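GDP-mannose-dependent alpha-(1-6)-phosphatidylinositol monomannoside mannosyltransferase (Corynebacterium glutamicum, PDB 3OKP) is a bacterial mannosyltransferase with the GT-B architecture, in which two Rossmann-like domains each carry a parallel beta sheet. Local coordinates at residues A[10-15]-A[42-47]; A[36-41]-A[59-64]; A[186-191]-A[270-275]. All blocks are in the same frame, centred on the assembly; numbering follows the deposited sequence.

Contact 1 (A[10-15]-A[42-47]); sequences VTNDFP and STQNAE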
loop_
_atom_site.group_PDB
_atom_site.type_symbol
_atom_site.label_atom_id
_atom_site.label_comp_id
_atom_site.label_asym_id
_atom_site.label_seq_id
_atom_site.Cartn_x
_atom_site.Cartn_y
_atom_site.Cartn_z
ATOM N N VAL A 10 7.990 -6.253 16.916
ATOM C CA VAL A 10 9.077 -7.173 16.584
ATOM C C VAL A 10 9.142 -7.318 15.068
ATOM O O VAL A 10 8.184 -7.775 14.444
ATOM C CB VAL A 10 8.871 -8.561 17.251
ATOM C CG1 VAL A 10 9.979 -9.539 16.846
ATOM C CG2 VAL A 10 8.802 -8.424 18.767
ATOM N N THR A 11 10.270 -6.928 14.478
ATOM C CA THR A 11 10.341 -6.801 13.022
ATOM C C THR A 11 11.750 -6.872 12.429
ATOM O O THR A 11 12.710 -6.346 12.995
ATOM C CB THR A 11 9.619 -5.498 12.539
ATOM O OG1 THR A 11 9.629 -5.431 11.110
ATOM C CG2 THR A 11 10.266 -4.236 13.127
ATOM N N ASN A 12 11.845 -7.535 11.278
ATOM C CA ASN A 12 13.034 -7.486 10.439
ATOM C C ASN A 12 12.939 -6.334 9.433
ATOM O O ASN A 12 13.900 -6.034 8.726
ATOM C CB ASN A 12 13.210 -8.819 9.703
ATOM C CG ASN A 12 14.538 -8.916 8.967
ATOM O OD1 ASN A 12 15.598 -8.682 9.544
ATOM N ND2 ASN A 12 14.481 -9.263 7.687
ATOM N N ASP A 13 11.772 -5.694 9.380
ATOM C CA ASP A 13 11.482 -4.670 8.377
ATOM C C ASP A 13 11.268 -3.305 9.031
ATOM O O ASP A 13 10.149 -2.957 9.401
ATOM C CB ASP A 13 10.232 -5.049 7.574
ATOM C CG ASP A 13 10.295 -6.456 7.007
ATOM O OD1 ASP A 13 11.230 -6.757 6.232
ATOM O OD2 ASP A 13 9.393 -7.259 7.331
ATOM N N PHE A 14 12.342 -2.540 9.172
ATOM C CA PHE A 14 12.270 -1.224 9.802
ATOM C C PHE A 14 13.201 -0.259 9.072
ATOM O O PHE A 14 14.236 -0.683 8.555
ATOM C CB PHE A 14 12.643 -1.332 11.289
ATOM C CG PHE A 14 12.176 -0.169 12.130
ATOM C CD1 PHE A 14 10.820 0.030 12.383
ATOM C CD2 PHE A 14 13.095 0.714 12.691
ATOM C CE1 PHE A 14 10.383 1.105 13.160
ATOM C CE2 PHE A 14 12.669 1.792 13.472
ATOM C CZ PHE A 14 11.311 1.984 13.708
ATOM N N PRO A 15 12.824 1.035 8.991
ATOM C CA PRO A 15 13.757 2.052 8.503
ATOM C C PRO A 15 15.088 2.027 9.276
ATOM O O PRO A 15 15.128 1.502 10.393
ATOM C CB PRO A 15 13.011 3.361 8.766
ATOM C CG PRO A 15 11.580 2.992 8.736
ATOM C CD PRO A 15 11.504 1.614 9.311
ATOM N N SER A 42 15.969 -5.627 13.544
ATOM C CA SER A 42 17.285 -5.996 13.018
ATOM C C SER A 42 18.092 -4.760 12.595
ATOM O O SER A 42 17.550 -3.653 12.504
ATOM C CB SER A 42 17.132 -6.957 11.837
ATOM O OG SER A 42 16.342 -6.381 10.814
ATOM N N THR A 43 19.384 -4.957 12.339
ATOM C CA THR A 43 20.284 -3.863 11.975
ATOM C C THR A 43 21.058 -4.204 10.702
ATOM O O THR A 43 21.804 -5.183 10.665
ATOM C CB THR A 43 21.285 -3.557 13.115
ATOM O OG1 THR A 43 20.583 -3.487 14.362
ATOM C CG2 THR A 43 22.019 -2.239 12.862
ATOM N N GLN A 44 20.877 -3.391 9.667
ATOM C CA GLN A 44 21.536 -3.619 8.380
ATOM C C GLN A 44 22.838 -2.826 8.266
ATOM O O GLN A 44 23.847 -3.343 7.779
ATOM C CB GLN A 44 20.590 -3.302 7.215
ATOM C CG GLN A 44 19.476 -4.336 7.012
ATOM C CD GLN A 44 18.322 -4.181 7.993
ATOM O OE1 GLN A 44 17.764 -3.094 8.147
ATOM N NE2 GLN A 44 17.953 -5.275 8.653
ATOM N N ASN A 45 22.800 -1.571 8.711
ATOM C CA ASN A 45 23.993 -0.738 8.847
ATOM C C ASN A 45 23.925 0.025 10.168
ATOM O O ASN A 45 23.001 0.807 10.394
ATOM C CB ASN A 45 24.137 0.214 7.654
ATOM C CG ASN A 45 25.420 1.028 7.703
ATOM O OD1 ASN A 45 25.526 2.000 8.451
ATOM N ND2 ASN A 45 26.400 0.638 6.895
ATOM N N ALA A 46 24.910 -0.217 11.032
ATOM C CA ALA A 46 24.902 0.280 12.413
ATOM C C ALA A 46 24.815 1.802 12.549
ATOM O O ALA A 46 23.956 2.306 13.273
ATOM C CB ALA A 46 26.106 -0.261 13.182
ATOM N N GLU A 47 25.694 2.527 11.855
ATOM C CA GLU A 47 25.706 3.993 11.930
ATOM C C GLU A 47 24.442 4.629 11.339
ATOM O O GLU A 47 23.928 5.606 11.883
ATOM C CB GLU A 47 26.980 4.588 11.306
ATOM C CG GLU A 47 27.107 4.435 9.796
HETATM O O HOH W 1 16.457 -1.384 9.868
#
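Ser42, the residue with most surface buried here, meets Asn12 through its hydroxyl: Ser42 OG donates to Asn12 OD1 at 2.7 Å. The OG approaches from above the plane of the amide, 42° out of it. Asn12 has CG anti to its backbone N (chi1 -172°), and OD1, at the end of the side chain, comes nearer the other segment; Ser42 holds OG between its own N and carbonyl carbon (chi1 58°). The backbones add only a weak bond, Ser42 N to Thr11 O at 3.4 Å, just where strand 7-11 gives way to its loop. That loop starts as an ST turn, with Asp13 N donating to Thr11 OG1 at 2.8 Å.

Gln44 bonds to the same hydroxyl. Its chain is bent at chi2, and NE2 donates to Ser42 OG at 2.9 Å, with the hydroxyl lying in the plane of the Gln44 amide. The other end of that amide faces water 1, which sits 2.8 Å from Gln44 OE1 and 2.7 Å from Phe14 O; more acceptors surround this water than it has protons, so the bridge is probably shared.

Outside the two segments, Asn12 OD1 also accepts from Met68 N, and Gln44 NE2 also donates to Ser66 O. The chemistry is therefore a directed relay: Gln44 NE2 gives to the serine hydroxyl, which gives to Asn12 OD1. With donors on OD1 and acceptors on NE2, both amides have their flip settled, and the two loops beyond neighbouring strands are held by polar side chains.

Contact 2 (A[36-41]-A[59-64]); sequences SIVVFA and EVIRWP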
loop_
_atom_site.group_PDB
_atom_site.type_symbol
_atom_site.label_atom_id
_atom_site.label_comp_id
_atom_site.label_asym_id
_atom_site.label_seq_id
_atom_site.Cartn_x
_atom_site.Cartn_y
_atom_site.Cartn_z
ATOM N N SER A 36 4.075 4.554 24.570
ATOM C CA SER A 36 3.455 3.224 24.621
ATOM C C SER A 36 4.012 2.260 23.565
ATOM O O SER A 36 3.500 1.151 23.395
ATOM C CB SER A 36 1.928 3.337 24.489
ATOM O OG SER A 36 1.532 3.511 23.134
ATOM N N ILE A 37 5.067 2.685 22.870
ATOM C CA ILE A 37 5.660 1.904 21.787
ATOM C C ILE A 37 7.148 1.657 22.018
ATOM O O ILE A 37 7.897 2.587 22.338
ATOM C CB ILE A 37 5.488 2.610 20.406
ATOM C CG1 ILE A 37 4.006 2.727 20.015
ATOM C CG2 ILE A 37 6.315 1.901 19.319
ATOM C CD1 ILE A 37 3.354 1.428 19.512
ATOM N N VAL A 38 7.559 0.398 21.861
ATOM C CA VAL A 38 8.972 0.025 21.796
ATOM C C VAL A 38 9.167 -0.855 20.557
ATOM O O VAL A 38 8.332 -1.711 20.268
ATOM C CB VAL A 38 9.450 -0.740 23.065
ATOM C CG1 VAL A 38 10.959 -0.980 23.016
ATOM C CG2 VAL A 38 9.083 0.019 24.343
ATOM N N VAL A 39 10.253 -0.629 19.823
ATOM C CA VAL A 39 10.566 -1.437 18.641
ATOM C C VAL A 39 11.793 -2.312 18.888
ATOM O O VAL A 39 12.787 -1.856 19.458
ATOM C CB VAL A 39 10.776 -0.564 17.370
ATOM C CG1 VAL A 39 11.121 -1.429 16.152
ATOM C CG2 VAL A 39 9.534 0.277 17.081
ATOM N N PHE A 40 11.690 -3.572 18.472
ATOM C CA PHE A 40 12.803 -4.520 18.456
ATOM C C PHE A 40 13.054 -4.894 16.991
ATOM O O PHE A 40 12.273 -5.631 16.381
ATOM C CB PHE A 40 12.459 -5.747 19.318
ATOM C CG PHE A 40 13.553 -6.788 19.401
ATOM C CD1 PHE A 40 14.875 -6.426 19.663
ATOM C CD2 PHE A 40 13.246 -8.142 19.251
ATOM C CE1 PHE A 40 15.879 -7.392 19.750
ATOM C CE2 PHE A 40 14.240 -9.118 19.337
ATOM C CZ PHE A 40 15.560 -8.743 19.585
ATOM N N ALA A 41 14.136 -4.357 16.427
ATOM C CA ALA A 41 14.397 -4.472 14.991
ATOM C C ALA A 41 15.822 -4.920 14.663
ATOM O O ALA A 41 16.759 -4.627 15.401
ATOM C CB ALA A 41 14.082 -3.149 14.291
ATOM N N GLU A 59 11.384 4.539 21.541
ATOM C CA GLU A 59 12.573 3.696 21.686
ATOM C C GLU A 59 12.664 2.597 20.626
ATOM O O GLU A 59 11.684 1.897 20.351
ATOM C CB GLU A 59 12.616 3.076 23.089
ATOM C CG GLU A 59 13.823 2.166 23.347
ATOM C CD GLU A 59 13.798 1.509 24.715
ATOM O OE1 GLU A 59 12.698 1.359 25.297
ATOM O OE2 GLU A 59 14.885 1.132 25.209
ATOM N N VAL A 60 13.853 2.460 20.041
ATOM C CA VAL A 60 14.173 1.348 19.146
ATOM C C VAL A 60 15.339 0.561 19.744
ATOM O O VAL A 60 16.416 1.113 19.982
ATOM C CB VAL A 60 14.536 1.828 17.711
ATOM C CG1 VAL A 60 14.877 0.642 16.803
ATOM C CG2 VAL A 60 13.396 2.644 17.108
ATOM N N ILE A 61 15.099 -0.719 20.012
ATOM C CA ILE A 61 16.142 -1.631 20.476
ATOM C C ILE A 61 16.641 -2.430 19.276
ATOM O O ILE A 61 15.897 -3.222 18.690
ATOM C CB ILE A 61 15.635 -2.576 21.599
ATOM C CG1 ILE A 61 15.123 -1.757 22.791
ATOM C CG2 ILE A 61 16.736 -3.555 22.028
ATOM C CD1 ILE A 61 14.273 -2.542 23.781
ATOM N N ARG A 62 17.899 -2.205 18.909
ATOM C CA ARG A 62 18.468 -2.815 17.713
ATOM C C ARG A 62 19.103 -4.178 17.985
ATOM O O ARG A 62 19.978 -4.319 18.846
ATOM C CB ARG A 62 19.473 -1.870 17.047
ATOM C CG ARG A 62 18.855 -0.623 16.406
ATOM C CD ARG A 62 18.160 -0.936 15.086
ATOM N NE ARG A 62 17.622 0.270 14.455
ATOM C CZ ARG A 62 17.069 0.309 13.246
ATOM N NH1 ARG A 62 16.973 -0.795 12.512
ATOM N NH2 ARG A 62 16.610 1.458 12.767
ATOM N N TRP A 63 18.633 -5.177 17.243
ATOM C CA TRP A 63 19.204 -6.517 17.242
ATOM C C TRP A 63 20.422 -6.494 16.307
ATOM O O TRP A 63 20.285 -6.173 15.124
ATOM C CB TRP A 63 18.133 -7.517 16.779
ATOM C CG TRP A 63 18.496 -8.988 16.819
ATOM C CD1 TRP A 63 18.440 -9.864 15.770
ATOM C CD2 TRP A 63 18.926 -9.755 17.959
ATOM N NE1 TRP A 63 18.821 -11.120 16.178
ATOM C CE2 TRP A 63 19.124 -11.084 17.513
ATOM C CE3 TRP A 63 19.169 -9.450 19.306
ATOM C CZ2 TRP A 63 19.558 -12.108 18.369
ATOM C CZ3 TRP A 63 19.604 -10.471 20.156
ATOM C CH2 TRP A 63 19.791 -11.783 19.682
ATOM N N PRO A 64 21.623 -6.808 16.841
ATOM C CA PRO A 64 22.877 -6.642 16.088
ATOM C C PRO A 64 23.093 -7.701 14.999
ATOM O O PRO A 64 24.226 -8.137 14.772
ATOM C CB PRO A 64 23.950 -6.759 17.177
ATOM C CG PRO A 64 23.344 -7.686 18.180
ATOM C CD PRO A 64 21.869 -7.348 18.192
HETATM O O HOH W 2 9.312 4.536 23.579
#
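Val39 and Ala41 of strand 37-42 bond through both their N and their O to strand 59-63, which runs parallel to it at 16°. Val39 N donates to Glu59 O (3.0 Å), and Val39 O accepts from Ile61 N (2.6 Å). Two residues on the pattern repeats, with Ala41 N to Ile61 O at 3.1 Å and Trp63 N to Ala41 O at 2.7 Å. CA-H...O contacts lie between them, such as Phe40 CA to Ile61 O. At the start, Ile37 O and Glu59 N are too far apart to bond directly, and water 2 links them.

Apolar contacts gather on the face of Val38, Phe40 and Ile61. Val38 CG1 touches Ile61 CD1 at 3.7 Å, and Phe40 CD1 lies near Ile61 CG2. The rings of Phe40 and Trp63 meet obliquely, planes 67° apart: Phe40 CZ comes to 3.7 Å from Trp63 CE3, which lies at the phenyl edge. On the other face, Val39 packs against Val60.

This pair belongs to the beta-alpha-beta unit of strand 37-42, helix 46-53 and strand 59-63. Helix 72-84 covers the Phe40 face through Ile81; helix 46-53 lies over the other, where Asp53 forms a salt bridge with Arg62. Strand 7-11 flanks strand 37-42 on its far side, and 59-63 is the outermost strand of the sheet within the chain.

Contact 3 (A[186-191]-A[270-275]); sequences SATRKK and LAAADI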
loop_
_atom_site.group_PDB
_atom_site.type_symbol
_atom_site.label_atom_id
_atom_site.label_comp_id
_atom_site.label_asym_id
_atom_site.label_seq_id
_atom_site.Cartn_x
_atom_site.Cartn_y
_atom_site.Cartn_z
ATOM N N SER A 186 -2.550 24.531 -12.775
ATOM C CA SER A 186 -2.246 25.222 -14.026
ATOM C C SER A 186 -0.736 25.275 -14.288
ATOM O O SER A 186 -0.294 25.019 -15.408
ATOM C CB SER A 186 -2.853 26.629 -14.036
ATOM O OG SER A 186 -2.810 27.187 -15.338
ATOM N N ALA A 187 0.041 25.579 -13.248
ATOM C CA ALA A 187 1.503 25.652 -13.352
ATOM C C ALA A 187 2.154 24.297 -13.633
ATOM O O ALA A 187 3.095 24.217 -14.425
ATOM C CB ALA A 187 2.108 26.295 -12.099
ATOM N N THR A 188 1.652 23.242 -12.987
ATOM C CA THR A 188 2.156 21.880 -13.198
ATOM C C THR A 188 2.007 21.461 -14.664
ATOM O O THR A 188 2.945 20.933 -15.264
ATOM C CB THR A 188 1.453 20.860 -12.259
ATOM O OG1 THR A 188 1.710 21.212 -10.895
ATOM C CG2 THR A 188 1.946 19.438 -12.505
ATOM N N ARG A 189 0.831 21.722 -15.234
ATOM C CA ARG A 189 0.555 21.398 -16.634
ATOM C C ARG A 189 1.498 22.131 -17.588
ATOM O O ARG A 189 2.016 21.533 -18.533
ATOM C CB ARG A 189 -0.910 21.682 -16.969
ATOM C CG ARG A 189 -1.845 20.576 -16.520
ATOM C CD ARG A 189 -3.267 21.063 -16.293
ATOM N NE ARG A 189 -4.164 19.930 -16.070
ATOM C CZ ARG A 189 -4.860 19.319 -17.026
ATOM N NH1 ARG A 189 -4.789 19.740 -18.286
ATOM N NH2 ARG A 189 -5.637 18.289 -16.719
ATOM N N LYS A 190 1.733 23.415 -17.320
ATOM C CA LYS A 190 2.666 24.216 -18.114
ATOM C C LYS A 190 4.106 23.709 -18.002
ATOM O O LYS A 190 4.850 23.732 -18.984
ATOM C CB LYS A 190 2.580 25.696 -17.733
ATOM C CG LYS A 190 1.314 26.389 -18.230
ATOM C CD LYS A 190 1.362 27.889 -17.978
ATOM C CE LYS A 190 0.053 28.560 -18.378
ATOM N NZ LYS A 190 -1.076 28.162 -17.491
ATOM N N LYS A 191 4.484 23.250 -16.808
ATOM C CA LYS A 191 5.788 22.618 -16.580
ATOM C C LYS A 191 5.966 21.383 -17.469
ATOM O O LYS A 191 7.059 21.130 -17.983
ATOM C CB LYS A 191 5.955 22.249 -15.098
ATOM C CG LYS A 191 7.322 21.667 -14.735
ATOM C CD LYS A 191 7.415 21.331 -13.246
ATOM C CE LYS A 191 8.826 20.907 -12.856
ATOM N NZ LYS A 191 9.177 19.554 -13.375
ATOM N N LEU A 270 0.100 14.061 -10.368
ATOM C CA LEU A 270 -1.113 13.308 -10.055
ATOM C C LEU A 270 -2.312 14.245 -9.868
ATOM O O LEU A 270 -3.350 14.066 -10.505
ATOM C CB LEU A 270 -0.897 12.432 -8.811
ATOM C CG LEU A 270 -2.062 11.635 -8.202
ATOM C CD1 LEU A 270 -2.753 10.743 -9.228
ATOM C CD2 LEU A 270 -1.578 10.806 -7.020
ATOM N N ALA A 271 -2.143 15.258 -9.018
ATOM C CA ALA A 271 -3.220 16.194 -8.686
ATOM C C ALA A 271 -3.690 17.040 -9.877
ATOM O O ALA A 271 -4.822 17.532 -9.886
ATOM C CB ALA A 271 -2.796 17.090 -7.526
ATOM N N ALA A 272 -2.825 17.196 -10.877
ATOM C CA ALA A 272 -3.136 17.994 -12.065
ATOM C C ALA A 272 -3.835 17.192 -13.172
ATOM O O ALA A 272 -4.337 17.768 -14.142
ATOM C CB ALA A 272 -1.870 18.662 -12.602
ATOM N N ALA A 273 -3.872 15.870 -13.018
ATOM C CA ALA A 273 -4.488 14.981 -14.009
ATOM C C ALA A 273 -6.015 15.036 -13.984
ATOM O O ALA A 273 -6.625 15.351 -12.959
ATOM C CB ALA A 273 -4.011 13.547 -13.803
ATOM N N ASP A 274 -6.622 14.723 -15.123
ATOM C CA ASP A 274 -8.074 14.618 -15.228
ATOM C C ASP A 274 -8.567 13.255 -14.733
ATOM O O ASP A 274 -9.620 13.158 -14.102
ATOM C CB ASP A 274 -8.520 14.864 -16.672
ATOM C CG ASP A 274 -8.228 16.283 -17.139
ATOM O OD1 ASP A 274 -8.825 17.229 -16.581
ATOM O OD2 ASP A 274 -7.403 16.453 -18.065
ATOM N N ILE A 275 -7.799 12.209 -15.030
ATOM C CA ILE A 275 -8.136 10.841 -14.633
ATOM C C ILE A 275 -6.875 10.122 -14.160
ATOM O O ILE A 275 -5.807 10.288 -14.751
ATOM C CB ILE A 275 -8.755 10.029 -15.818
ATOM C CG1 ILE A 275 -9.977 10.743 -16.411
ATOM C CG2 ILE A 275 -9.126 8.602 -15.382
ATOM C CD1 ILE A 275 -10.432 10.175 -17.754
#
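In the second Rossmann-like domain of the GT-B fold, the turn leading from helix 263-272 into strand 275-278 is clasped by an arginine from helix 182-191. Arg189 does most of the work. Its chain is extended from CG to NE, and it presents the NE and NH2 edge of the guanidinium to the backbone carbonyl of Ala272. Both nitrogens donate to that one oxygen: NE to Ala272 O at 2.9 Å and NH2 to Ala272 O at 2.9 Å. The NH2 bond runs nearly along the C=O axis, while the oxygen sits slightly out of the guanidinium plane, by 18°.

The same NH2 also reaches Asp274 OD2 at 2.9 Å, forming a salt bridge. Here the acceptor lies in the guanidinium plane, but the arginine meets OD2 from above the carboxylate, 54° out of its plane; the two flat groups are turned 66° against each other. Beside this polar grip, Thr188 sets its methyl CG2 3.9 Å from Ala272 CB, a small apolar contact between the helix and the turn.

Partners outside the two segments add to the grip. Arg189 NH1 donates to the carbonyls of Thr195 and Thr198, and Asp274 OD2 accepts from Val200 N at the start of the adjoining strand 200-204. The bound guanosine-5'-diphosphate-alpha-D-mannose is about 13 Å from the side chain of Ala273, so this is structural packing away from the ligand.

With all three guanidinium nitrogens engaged, the charge of the buried guanidinium is met by three carbonyl oxygens and one carboxylate. The nearby Arg189 would be expected to stabilise Asp274 as an anion, and together they pin the turn to both the helix and strand 200-204.

From the N terminus, contact 1 joins the end of strand 7-11 and its loop to the end of strand 37-42 and the loop after it, closing a loop that holds helix 20-29. Contact 2 opens on strand 37-42 before contact 1 has closed and ends on strand 59-63, so the two cross along the chain. Their centres are 9 Å apart and they touch, with Arg62 NH2 reaching Pro15 O and Thr43 OG1 reaching Trp63 O; together they tie three adjacent strands at one side of the first sheet. Contact 3 follows in series, closing a much longer loop in the other domain, its centre about 38 Å from that of contact 1 and 42 Å from that of contact 2.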